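Local atomic coordinates of PhnB protein (Bacillus cereus, PDB entry 3OMS), a protein that is of unknown function but belongs to the glyoxalase superfamily and may act as a 3-demethylubiquinone-9 3-methyltransferase. Residues T12-F17 with M67-Y72; E23-Y28 with A57-N62; S84-C89 with S131-L136; A107-L112 with F121-D126. All blocks are in the same frame, centred on the assembly; numbering follows the deposited sequence. Where two conformers were deposited one is given.

Interaction 1 of 4, residues T12-F17 with M67-Y72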
# COMPACT_ATOMS: atom_id res chain seq x y z
N THR A 12 -2.47 8.29 1.32
CA THR A 12 -3.39 7.54 0.51
C THR A 12 -2.65 6.45 -0.25
O THR A 12 -1.68 6.72 -0.98
CB THR A 12 -4.11 8.42 -0.49
OG1 THR A 12 -4.81 9.41 0.22
CG2 THR A 12 -5.11 7.64 -1.26
N THR A 13 -3.09 5.23 -0.07
CA THR A 13 -2.51 4.12 -0.81
C THR A 13 -2.93 4.18 -2.30
O THR A 13 -4.10 4.41 -2.60
CB THR A 13 -2.87 2.76 -0.08
OG1 THR A 13 -2.29 2.85 1.23
CG2 THR A 13 -2.29 1.58 -0.87
N PHE A 14 -1.95 4.02 -3.21
CA PHE A 14 -2.03 4.44 -4.61
C PHE A 14 -1.57 3.23 -5.45
O PHE A 14 -0.42 2.72 -5.32
CB PHE A 14 -1.10 5.61 -4.84
CG PHE A 14 -1.18 6.27 -6.21
CD1 PHE A 14 -1.64 7.58 -6.33
CD2 PHE A 14 -0.68 5.64 -7.36
CE1 PHE A 14 -1.67 8.23 -7.54
CE2 PHE A 14 -0.70 6.29 -8.58
CZ PHE A 14 -1.20 7.61 -8.64
N LEU A 15 -2.49 2.76 -6.30
CA LEU A 15 -2.25 1.58 -7.10
C LEU A 15 -2.06 1.95 -8.59
O LEU A 15 -2.90 2.62 -9.19
CB LEU A 15 -3.40 0.58 -6.91
CG LEU A 15 -3.52 -0.20 -5.58
CD1 LEU A 15 -3.81 0.67 -4.33
CD2 LEU A 15 -4.60 -1.28 -5.74
N MSE A 16 -0.94 1.49 -9.17
CA MSE A 16 -0.66 1.71 -10.55
C MSE A 16 -0.81 0.40 -11.35
O MSE A 16 -0.01 -0.54 -11.20
CB MSE A 16 0.75 2.27 -10.69
CG MSE A 16 1.14 2.59 -12.12
SE MSE A 16 2.82 3.59 -12.22
CE MSE A 16 3.93 2.20 -11.53
N PHE A 17 -1.83 0.42 -12.22
CA PHE A 17 -2.20 -0.64 -13.13
C PHE A 17 -1.67 -0.31 -14.52
O PHE A 17 -1.13 0.79 -14.74
CB PHE A 17 -3.75 -0.82 -13.14
CG PHE A 17 -4.33 -1.27 -11.86
CD1 PHE A 17 -4.46 -2.61 -11.57
CD2 PHE A 17 -4.82 -0.35 -10.93
CE1 PHE A 17 -5.04 -3.03 -10.34
CE2 PHE A 17 -5.36 -0.74 -9.74
CZ PHE A 17 -5.49 -2.12 -9.43
N MSE A 67 -6.35 5.63 -4.31
CA MSE A 67 -6.18 6.16 -5.63
C MSE A 67 -5.65 5.10 -6.57
O MSE A 67 -4.90 4.17 -6.17
CB MSE A 67 -5.25 7.36 -5.57
CG MSE A 67 -5.83 8.54 -4.85
SE MSE A 67 -4.43 9.81 -4.41
CE MSE A 67 -4.17 10.56 -6.13
N CYS A 68 -6.00 5.23 -7.85
CA CYS A 68 -5.35 4.39 -8.88
C CYS A 68 -5.22 5.13 -10.17
O CYS A 68 -5.85 6.16 -10.40
CB CYS A 68 -6.10 3.05 -9.06
SG CYS A 68 -7.79 3.24 -9.72
N ILE A 69 -4.30 4.62 -11.01
CA ILE A 69 -4.13 5.06 -12.36
C ILE A 69 -3.88 3.85 -13.27
O ILE A 69 -3.50 2.79 -12.77
CB ILE A 69 -2.93 6.01 -12.54
CG1 ILE A 69 -1.59 5.26 -12.36
CG2 ILE A 69 -3.01 7.25 -11.63
CD1 ILE A 69 -0.34 6.10 -12.55
N ASP A 70 -4.03 4.06 -14.59
CA ASP A 70 -3.46 3.18 -15.62
C ASP A 70 -2.24 3.89 -16.14
O ASP A 70 -2.33 4.98 -16.79
CB ASP A 70 -4.44 2.91 -16.76
CG ASP A 70 -5.51 1.93 -16.40
OD1 ASP A 70 -5.20 0.90 -15.79
OD2 ASP A 70 -6.69 2.15 -16.77
N SER A 71 -1.08 3.34 -15.83
CA SER A 71 0.17 3.89 -16.32
C SER A 71 0.25 4.02 -17.86
O SER A 71 -0.01 3.07 -18.58
CB SER A 71 1.35 3.04 -15.85
OG SER A 71 2.53 3.64 -16.35
N TYR A 72 0.64 5.19 -18.37
CA TYR A 72 0.86 5.32 -19.83
C TYR A 72 2.21 4.75 -20.30
O TYR A 72 2.52 4.78 -21.49
CB TYR A 72 0.66 6.76 -20.32
CG TYR A 72 1.67 7.75 -19.84
CD1 TYR A 72 2.83 8.01 -20.56
CD2 TYR A 72 1.47 8.45 -18.66
CE1 TYR A 72 3.75 8.93 -20.14
CE2 TYR A 72 2.39 9.39 -18.21
CZ TYR A 72 3.53 9.62 -18.95
OH TYR A 72 4.47 10.54 -18.53
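The Phe-14 ring is met by Ile-69 and Met-67. Ile-69 CD1 lies at the ring edge, in plane, while Ile-69 CG2 comes in obliquely, 3.5 Å from Phe-14 CZ. Met-67, a selenomethionine, brings its CB, also obliquely, to 3.7 Å from Phe-14 CD1, and its SE sits 5.3 Å from the ring centroid, 75° off the normal, which makes a Met-aromatic contact at the edge. The Ile-69 geometry follows from its first torsion: with CG1 between the backbone N and the carbonyl carbon (chi1 69°), CG2 lies anti to the carbonyl carbon, where it meets the ring. On the other side of the sheet the Phe-17 ring receives Cys-68 CB, 3.9 Å from Phe-17 CE2, and Ile-69 O at its edge, both near the ring plane; Phe-79 stacks edge-to-face with the same ring, and Ala-24 and Tyr-28 of helix 21-29 pack against it. Met-16 runs alongside Ile-69, CG to CG1 3.8 Å.

The two strands run parallel, the axes of these short segments 17° apart. Five backbone bonds join them, from Met-67 N to Thr-13 O (3.1 Å) through to Ser-71 N to Phe-17 O (2.8 Å). Asp-70 OD1 instead accepts from Gly-19 N and Ala-21 N, and Thr-12 to Leu-15 pair antiparallel with a strand of the second subunit. Polar bonding between these segments is thus confined to the backbone, while their side chains meet by dispersion and the selenium-ring contact.

Interaction 2 of 4, residues E23-Y28 with A57-N62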
# COMPACT_ATOMS: atom_id res chain seq x y z
N GLU A 23 -11.62 -1.63 -14.19
CA GLU A 23 -12.18 -2.93 -13.85
C GLU A 23 -11.87 -3.31 -12.40
O GLU A 23 -12.72 -3.83 -11.67
CB GLU A 23 -11.63 -3.99 -14.81
CG GLU A 23 -12.21 -5.40 -14.66
CD GLU A 23 -11.35 -6.40 -15.47
OE1 GLU A 23 -11.31 -6.27 -16.70
OE2 GLU A 23 -10.67 -7.23 -14.87
N ALA A 24 -10.64 -3.04 -11.98
CA ALA A 24 -10.18 -3.41 -10.65
C ALA A 24 -10.93 -2.66 -9.59
O ALA A 24 -11.44 -3.25 -8.61
CB ALA A 24 -8.64 -3.14 -10.51
N MSE A 25 -11.08 -1.35 -9.81
CA MSE A 25 -11.84 -0.52 -8.91
C MSE A 25 -13.29 -0.93 -8.78
O MSE A 25 -13.85 -0.99 -7.68
CB MSE A 25 -11.78 0.94 -9.41
CG MSE A 25 -12.26 1.95 -8.52
SE MSE A 25 -11.46 3.68 -9.19
CE MSE A 25 -12.20 3.61 -11.02
N ASN A 26 -13.93 -1.20 -9.92
CA ASN A 26 -15.30 -1.69 -9.88
C ASN A 26 -15.40 -3.00 -9.08
O ASN A 26 -16.35 -3.20 -8.31
CB ASN A 26 -15.88 -1.80 -11.32
CG ASN A 26 -16.36 -0.43 -11.84
OD1 ASN A 26 -17.35 0.08 -11.39
ND2 ASN A 26 -15.64 0.15 -12.74
N PHE A 27 -14.40 -3.86 -9.23
CA PHE A 27 -14.36 -5.13 -8.48
C PHE A 27 -14.19 -4.87 -7.01
O PHE A 27 -15.00 -5.36 -6.20
CB PHE A 27 -13.21 -5.99 -9.02
CG PHE A 27 -13.01 -7.29 -8.27
CD1 PHE A 27 -14.05 -8.18 -8.09
CD2 PHE A 27 -11.75 -7.63 -7.81
CE1 PHE A 27 -13.85 -9.42 -7.45
CE2 PHE A 27 -11.52 -8.85 -7.18
CZ PHE A 27 -12.56 -9.73 -6.99
N TYR A 28 -13.21 -4.04 -6.63
CA TYR A 28 -12.91 -3.83 -5.20
C TYR A 28 -14.06 -3.16 -4.46
O TYR A 28 -14.41 -3.54 -3.35
CB TYR A 28 -11.65 -2.99 -5.02
CG TYR A 28 -10.39 -3.63 -5.57
CD1 TYR A 28 -10.25 -5.04 -5.67
CD2 TYR A 28 -9.32 -2.85 -5.95
CE1 TYR A 28 -9.08 -5.58 -6.16
CE2 TYR A 28 -8.20 -3.36 -6.46
CZ TYR A 28 -8.06 -4.74 -6.56
OH TYR A 28 -6.86 -5.18 -7.04
N ALA A 57 -8.03 8.08 -10.78
CA ALA A 57 -9.31 7.78 -10.13
C ALA A 57 -9.13 7.68 -8.63
O ALA A 57 -8.07 7.22 -8.14
CB ALA A 57 -9.92 6.48 -10.70
N THR A 58 -10.16 8.11 -7.89
CA THR A 58 -10.22 8.01 -6.43
C THR A 58 -11.44 7.19 -6.09
O THR A 58 -12.49 7.37 -6.68
CB THR A 58 -10.33 9.37 -5.75
OG1 THR A 58 -9.14 10.11 -6.04
CG2 THR A 58 -10.58 9.27 -4.20
N PHE A 59 -11.28 6.26 -5.15
CA PHE A 59 -12.40 5.45 -4.69
C PHE A 59 -12.25 5.19 -3.23
O PHE A 59 -11.14 5.32 -2.68
CB PHE A 59 -12.48 4.12 -5.44
CG PHE A 59 -11.28 3.25 -5.32
CD1 PHE A 59 -11.33 2.04 -4.59
CD2 PHE A 59 -10.10 3.54 -6.04
CE1 PHE A 59 -10.22 1.18 -4.53
CE2 PHE A 59 -8.98 2.68 -5.94
CZ PHE A 59 -9.05 1.51 -5.19
N THR A 60 -13.34 4.78 -2.57
CA THR A 60 -13.26 4.44 -1.17
C THR A 60 -13.45 2.91 -0.99
O THR A 60 -14.14 2.26 -1.77
CB THR A 60 -14.29 5.17 -0.34
OG1 THR A 60 -15.60 4.87 -0.87
CG2 THR A 60 -14.02 6.67 -0.32
N LEU A 61 -12.77 2.36 0.02
CA LEU A 61 -13.06 1.05 0.53
C LEU A 61 -13.38 1.21 2.00
O LEU A 61 -12.54 1.68 2.81
CB LEU A 61 -11.86 0.12 0.28
CG LEU A 61 -11.38 -0.15 -1.16
CD1 LEU A 61 -10.14 -1.06 -1.17
CD2 LEU A 61 -12.51 -0.72 -2.09
N ASN A 62 -14.63 0.93 2.35
CA ASN A 62 -15.16 1.19 3.67
C ASN A 62 -14.84 2.57 4.15
O ASN A 62 -14.40 2.74 5.29
CB ASN A 62 -14.62 0.15 4.67
CG ASN A 62 -15.48 0.01 5.94
OD1 ASN A 62 -14.98 0.18 7.05
ND2 ASN A 62 -16.77 -0.29 5.79
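Met-25, a selenomethionine, lays its CG over one face of the Phe-59 ring, 3.9 Å from the centroid and 25° off the normal, offset toward the rim: a CH-pi contact. Its SE continues past that rim, 3.4 Å from Phe-59 CD2, as an oblique Met-aromatic contact, and also lies 3.5 Å from Ala-57 CB. A bend at the last torsion (chi3 58°) then places CE at 3.7 Å from the same Ala-57 CB, and the end of Met-25 spans two inward-facing strand residues.

This is helix-on-sheet packing: helix 21-29 lies against the sheet of the N-terminal beta-alpha-beta-beta-beta module, the building unit of the glyoxalase fold. The axes of these short helix and strand segments pass 9.5 Å apart at 20°, with no hydrogen bond between them.

One turn along, Tyr-28 offers its ring edge to Phe-59, CD2 to CE1 4.4 Å. Leu-61 inserts CD2 beside the helix backbone, 3.8 Å from Tyr-28 CB and 3.6 Å from Tyr-28 O; that methyl also lies in plane at the edge of the Phe-59 ring. Beyond this buried patch, Tyr-28 OH is hydrogen-bonded to Asp-126, and its ring stacks edge-to-face with Trp-132.

Interaction 3 of 4, residues S84-C89 with S131-L136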
# COMPACT_ATOMS: atom_id res chain seq x y z
N SER A 84 1.09 -5.06 1.07
CA SER A 84 -0.22 -5.72 0.98
C SER A 84 -1.34 -4.95 1.72
O SER A 84 -1.08 -4.02 2.53
CB SER A 84 -0.14 -7.15 1.50
OG SER A 84 0.26 -7.20 2.87
N LEU A 85 -2.56 -5.32 1.40
CA LEU A 85 -3.74 -4.77 2.03
C LEU A 85 -4.32 -5.78 3.03
O LEU A 85 -4.76 -6.86 2.66
CB LEU A 85 -4.75 -4.37 0.97
CG LEU A 85 -4.25 -3.33 -0.05
CD1 LEU A 85 -5.36 -3.13 -1.13
CD2 LEU A 85 -3.85 -2.03 0.59
N TYR A 86 -4.26 -5.42 4.30
CA TYR A 86 -4.63 -6.27 5.39
C TYR A 86 -6.06 -5.92 5.80
O TYR A 86 -6.31 -4.78 6.27
CB TYR A 86 -3.65 -6.05 6.51
CG TYR A 86 -3.76 -6.93 7.70
CD1 TYR A 86 -3.01 -8.09 7.80
CD2 TYR A 86 -4.62 -6.60 8.77
CE1 TYR A 86 -3.11 -8.91 8.93
CE2 TYR A 86 -4.69 -7.42 9.91
CZ TYR A 86 -3.95 -8.58 9.94
OH TYR A 86 -4.02 -9.36 11.05
N VAL A 87 -6.95 -6.89 5.63
CA VAL A 87 -8.37 -6.67 5.87
C VAL A 87 -8.84 -7.35 7.13
O VAL A 87 -8.63 -8.53 7.31
CB VAL A 87 -9.25 -7.17 4.71
CG1 VAL A 87 -10.77 -6.70 4.96
CG2 VAL A 87 -8.76 -6.65 3.35
N THR A 88 -9.49 -6.62 8.02
CA THR A 88 -10.03 -7.25 9.21
C THR A 88 -11.56 -7.32 9.01
O THR A 88 -12.19 -6.34 8.70
CB THR A 88 -9.60 -6.55 10.50
OG1 THR A 88 -10.29 -5.30 10.59
CG2 THR A 88 -8.07 -6.33 10.51
N CYS A 89 -12.10 -8.53 9.09
CA CYS A 89 -13.48 -8.82 8.76
C CYS A 89 -14.18 -9.05 10.10
O CYS A 89 -13.55 -9.55 11.05
CB CYS A 89 -13.55 -10.08 7.86
SG CYS A 89 -12.60 -10.04 6.26
N SER A 131 -1.80 -7.85 -3.55
CA SER A 131 -1.72 -8.80 -2.42
C SER A 131 -2.64 -8.37 -1.27
O SER A 131 -2.58 -7.20 -0.76
CB SER A 131 -0.31 -8.90 -1.92
OG SER A 131 -0.06 -10.07 -1.17
N TRP A 132 -3.47 -9.33 -0.85
CA TRP A 132 -4.45 -9.13 0.20
C TRP A 132 -4.29 -10.18 1.32
O TRP A 132 -4.13 -11.40 1.07
CB TRP A 132 -5.84 -9.30 -0.37
CG TRP A 132 -6.29 -8.33 -1.39
CD1 TRP A 132 -6.07 -8.41 -2.72
CD2 TRP A 132 -7.10 -7.16 -1.19
NE1 TRP A 132 -6.69 -7.38 -3.37
CE2 TRP A 132 -7.32 -6.58 -2.45
CE3 TRP A 132 -7.67 -6.56 -0.07
CZ2 TRP A 132 -8.09 -5.43 -2.64
CZ3 TRP A 132 -8.40 -5.39 -0.24
CH2 TRP A 132 -8.62 -4.85 -1.53
N GLN A 133 -4.37 -9.68 2.56
CA GLN A 133 -4.40 -10.55 3.74
C GLN A 133 -5.74 -10.31 4.39
O GLN A 133 -6.25 -9.18 4.46
CB GLN A 133 -3.32 -10.22 4.78
CG GLN A 133 -1.88 -10.41 4.29
CD GLN A 133 -0.89 -10.08 5.38
OE1 GLN A 133 -0.89 -10.70 6.45
NE2 GLN A 133 -0.05 -9.07 5.13
N LEU A 134 -6.34 -11.38 4.85
CA LEU A 134 -7.67 -11.28 5.44
C LEU A 134 -7.66 -12.01 6.76
O LEU A 134 -7.11 -13.09 6.85
CB LEU A 134 -8.71 -11.88 4.52
CG LEU A 134 -8.95 -11.12 3.22
CD1 LEU A 134 -7.98 -11.60 2.15
CD2 LEU A 134 -10.38 -11.36 2.85
N THR A 135 -8.23 -11.37 7.79
CA THR A 135 -8.32 -12.00 9.07
C THR A 135 -9.64 -11.69 9.76
O THR A 135 -10.31 -10.72 9.42
CB THR A 135 -7.14 -11.60 9.94
OG1 THR A 135 -7.04 -12.52 11.03
CG2 THR A 135 -7.31 -10.13 10.42
N LEU A 136 -10.03 -12.55 10.69
CA LEU A 136 -11.27 -12.38 11.41
C LEU A 136 -10.94 -11.71 12.77
O LEU A 136 -10.08 -12.22 13.50
CB LEU A 136 -11.92 -13.75 11.57
CG LEU A 136 -13.37 -13.86 12.01
CD1 LEU A 136 -14.25 -13.11 11.05
CD2 LEU A 136 -13.73 -15.35 12.10
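Gln-133 supplies the side-chain hydrogen bond of this pairing: NE2 donates to Ser-84 OG at 2.9 Å, the oxygen lying in the amide plane. Five backbone bonds, beginning with Leu-85 N to Ser-131 O (2.9 Å) and ending with Cys-89 N to Thr-135 O (2.8 Å), join the parallel strands.

The aromatic contacts fall on both faces of the sheet. Leu-85 CD1 lies over one face of Trp-132 as a CH-pi contact, 3.8 Å from the six-membered ring centroid and 15° off its normal. Val-87 CG2 comes to the edge of the same indole, 3.6 Å from CE3. On the side of the sheet that carries Tyr-86, the Gln-133 amide abuts the edge of that ring, OE1 3.6 Å from CD1, with the two planes 89° apart. There too Thr-135 CG2 comes in obliquely, 3.4 Å from Tyr-86 OH, while Thr-135 OG1, anti to the backbone N (chi1 -164°), is hydrogen-bonded to Ser-118 and Lys-120.

Trp-132 NE1 bonds to Asp-126, and residues 84-87 pair antiparallel with a strand of the second subunit. Pairing of the first with the last strand is characteristic of the C-terminal beta-alpha-beta-beta-beta module of the glyoxalase fold, whose sheet here continues across the dimer interface.

Interaction 4 of 4, residues A107-L112 with F121-D126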
# COMPACT_ATOMS: atom_id res chain seq x y z
N ALA A 107 -3.80 -16.09 -6.87
CA ALA A 107 -2.76 -16.99 -6.47
C ALA A 107 -2.84 -17.06 -4.95
O ALA A 107 -2.88 -16.03 -4.28
CB ALA A 107 -1.32 -16.49 -6.98
N ILE A 108 -2.90 -18.27 -4.39
CA ILE A 108 -2.99 -18.39 -2.95
C ILE A 108 -1.60 -18.45 -2.34
O ILE A 108 -0.77 -19.26 -2.73
CB ILE A 108 -3.76 -19.65 -2.53
CG1 ILE A 108 -5.13 -19.68 -3.20
CG2 ILE A 108 -3.87 -19.75 -1.02
CD1 ILE A 108 -6.06 -18.44 -2.96
N LEU A 109 -1.36 -17.61 -1.35
CA LEU A 109 -0.08 -17.62 -0.66
C LEU A 109 -0.20 -18.45 0.64
O LEU A 109 0.67 -19.27 0.95
CB LEU A 109 0.36 -16.19 -0.40
CG LEU A 109 0.53 -15.33 -1.65
CD1 LEU A 109 1.10 -13.92 -1.33
CD2 LEU A 109 1.50 -16.13 -2.58
N MSE A 110 -1.27 -18.18 1.40
CA MSE A 110 -1.69 -18.98 2.54
C MSE A 110 -3.20 -19.18 2.48
O MSE A 110 -3.98 -18.20 2.50
CB MSE A 110 -1.29 -18.31 3.88
CG MSE A 110 0.23 -18.17 3.96
SE MSE A 110 0.78 -17.20 5.59
CE MSE A 110 0.42 -18.61 6.84
N PRO A 111 -3.62 -20.44 2.38
CA PRO A 111 -5.04 -20.69 2.22
C PRO A 111 -5.82 -20.25 3.44
O PRO A 111 -5.28 -20.25 4.57
CB PRO A 111 -5.10 -22.20 2.06
CG PRO A 111 -3.93 -22.72 2.73
CD PRO A 111 -2.86 -21.70 2.44
N LEU A 112 -7.09 -19.91 3.23
CA LEU A 112 -7.96 -19.39 4.28
C LEU A 112 -8.29 -20.50 5.26
O LEU A 112 -8.89 -21.54 4.89
CB LEU A 112 -9.23 -18.82 3.70
CG LEU A 112 -10.19 -18.23 4.75
CD1 LEU A 112 -9.52 -17.09 5.48
CD2 LEU A 112 -11.51 -17.78 4.12
N PHE A 121 -7.52 -16.85 8.93
CA PHE A 121 -6.59 -15.99 8.18
C PHE A 121 -6.27 -16.58 6.82
O PHE A 121 -6.17 -17.81 6.65
CB PHE A 121 -5.28 -15.83 8.94
CG PHE A 121 -4.21 -15.09 8.18
CD1 PHE A 121 -4.15 -13.70 8.23
CD2 PHE A 121 -3.24 -15.79 7.45
CE1 PHE A 121 -3.14 -12.98 7.55
CE2 PHE A 121 -2.23 -15.09 6.76
CZ PHE A 121 -2.18 -13.67 6.82
N GLY A 122 -6.09 -15.70 5.84
CA GLY A 122 -5.58 -16.12 4.54
C GLY A 122 -4.83 -15.02 3.86
O GLY A 122 -5.00 -13.82 4.20
N TRP A 123 -4.05 -15.39 2.86
CA TRP A 123 -3.20 -14.43 2.14
C TRP A 123 -3.19 -14.86 0.68
O TRP A 123 -2.98 -16.02 0.37
CB TRP A 123 -1.78 -14.43 2.71
CG TRP A 123 -0.92 -13.26 2.34
CD1 TRP A 123 -1.08 -12.40 1.30
CD2 TRP A 123 0.25 -12.82 3.04
NE1 TRP A 123 -0.05 -11.48 1.28
CE2 TRP A 123 0.77 -11.72 2.34
CE3 TRP A 123 0.90 -13.25 4.20
CZ2 TRP A 123 1.90 -10.99 2.80
CZ3 TRP A 123 2.06 -12.56 4.63
CH2 TRP A 123 2.53 -11.44 3.92
N LEU A 124 -3.48 -13.92 -0.20
CA LEU A 124 -3.50 -14.21 -1.63
C LEU A 124 -3.05 -13.02 -2.44
O LEU A 124 -2.92 -11.90 -1.88
CB LEU A 124 -4.93 -14.58 -2.05
CG LEU A 124 -6.11 -13.64 -1.72
CD1 LEU A 124 -6.08 -12.43 -2.69
CD2 LEU A 124 -7.43 -14.41 -1.88
N ASN A 125 -2.79 -13.27 -3.72
CA ASN A 125 -2.75 -12.21 -4.73
C ASN A 125 -3.96 -12.30 -5.58
O ASN A 125 -4.35 -13.38 -5.98
CB ASN A 125 -1.52 -12.37 -5.63
CG ASN A 125 -0.19 -12.27 -4.89
OD1 ASN A 125 0.77 -12.96 -5.27
ND2 ASN A 125 -0.09 -11.39 -3.93
N ASP A 126 -4.63 -11.18 -5.83
CA ASP A 126 -5.82 -11.24 -6.66
C ASP A 126 -5.44 -11.35 -8.16
O ASP A 126 -4.25 -11.41 -8.54
CB ASP A 126 -6.76 -10.08 -6.32
CG ASP A 126 -6.22 -8.73 -6.76
OD1 ASP A 126 -5.28 -8.75 -7.60
OD2 ASP A 126 -6.77 -7.70 -6.28
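An antiparallel pairing interrupted by a bulge brings residues 107-112, which include strand 107-111, outermost in this chain's C-terminal sheet, against Phe-121 to Asn-125. The regular part comprises the hydrogen-bonded pair Ala-107 and Asn-125 and the non-hydrogen-bonded pair Ile-108 and Leu-124: Ala-107 N reaches Asn-125 O at 2.9 Å, and Asn-125 N returns to Ala-107 O at 2.8 Å. Beyond Ile-108 the register slips by one. Leu-109 N (2.8 Å) and Met-110 N (2.9 Å) both donate to Trp-123 O, from the same face of its carbonyl plane, while Trp-123 N donates to Met-110 O at 2.8 Å. One acceptor thus takes two N-H groups, and the psi of -47° at Leu-109 supplies the local kink.

The extra residue sets both bulge side chains against Trp-123. Leu-109 CD1 lies over its indole, 4.0 Å from the five-membered ring centroid and 24° off the normal, a CH-pi contact. Met-110, a selenomethionine, approaches the indole obliquely and puts SE 5.2 Å from the Phe-121 ring centroid and 80° off the normal, a Met-aromatic contact at the edge. Past the bulge, Gly-122 and Leu-112 come close, CA to CA 4.1 Å, with Leu-112 CA-H directed at Phe-121 O.

Trp-123 NE1 bonds to Ser-131 on the next strand, and Trp-123 packs on Met-16 of the second subunit. Leu-112 and Leu-124 meet Phe-99 of helix 92-103. Leu-109 and Met-110 facing Trp-123, with the near-helical psi at Leu-109, make this a classic beta bulge, here between the second and third strands of the C-terminal beta-alpha-beta-beta-beta module.

In the fold
From the N terminus, strand 11-17 leads into helix 21-29 and then two strands before 64-70 returns beside the first: interaction 1 closes that loop. Interaction 2, between the helix and strand 54-61, is nested within it and shares its sheet. The chain then repeats the plan. Interaction 3 closes a second loop, from strand 83-89 through helix 92-103 to strand 131-136, and interaction 4 is nested inside. The two loops follow in series without crossing. A bond from Tyr-28 OH to Asp-126 OD2, 2.6 Å long, ties interaction 2 to interaction 4, and the sheets of both modules run on across the dimer interface.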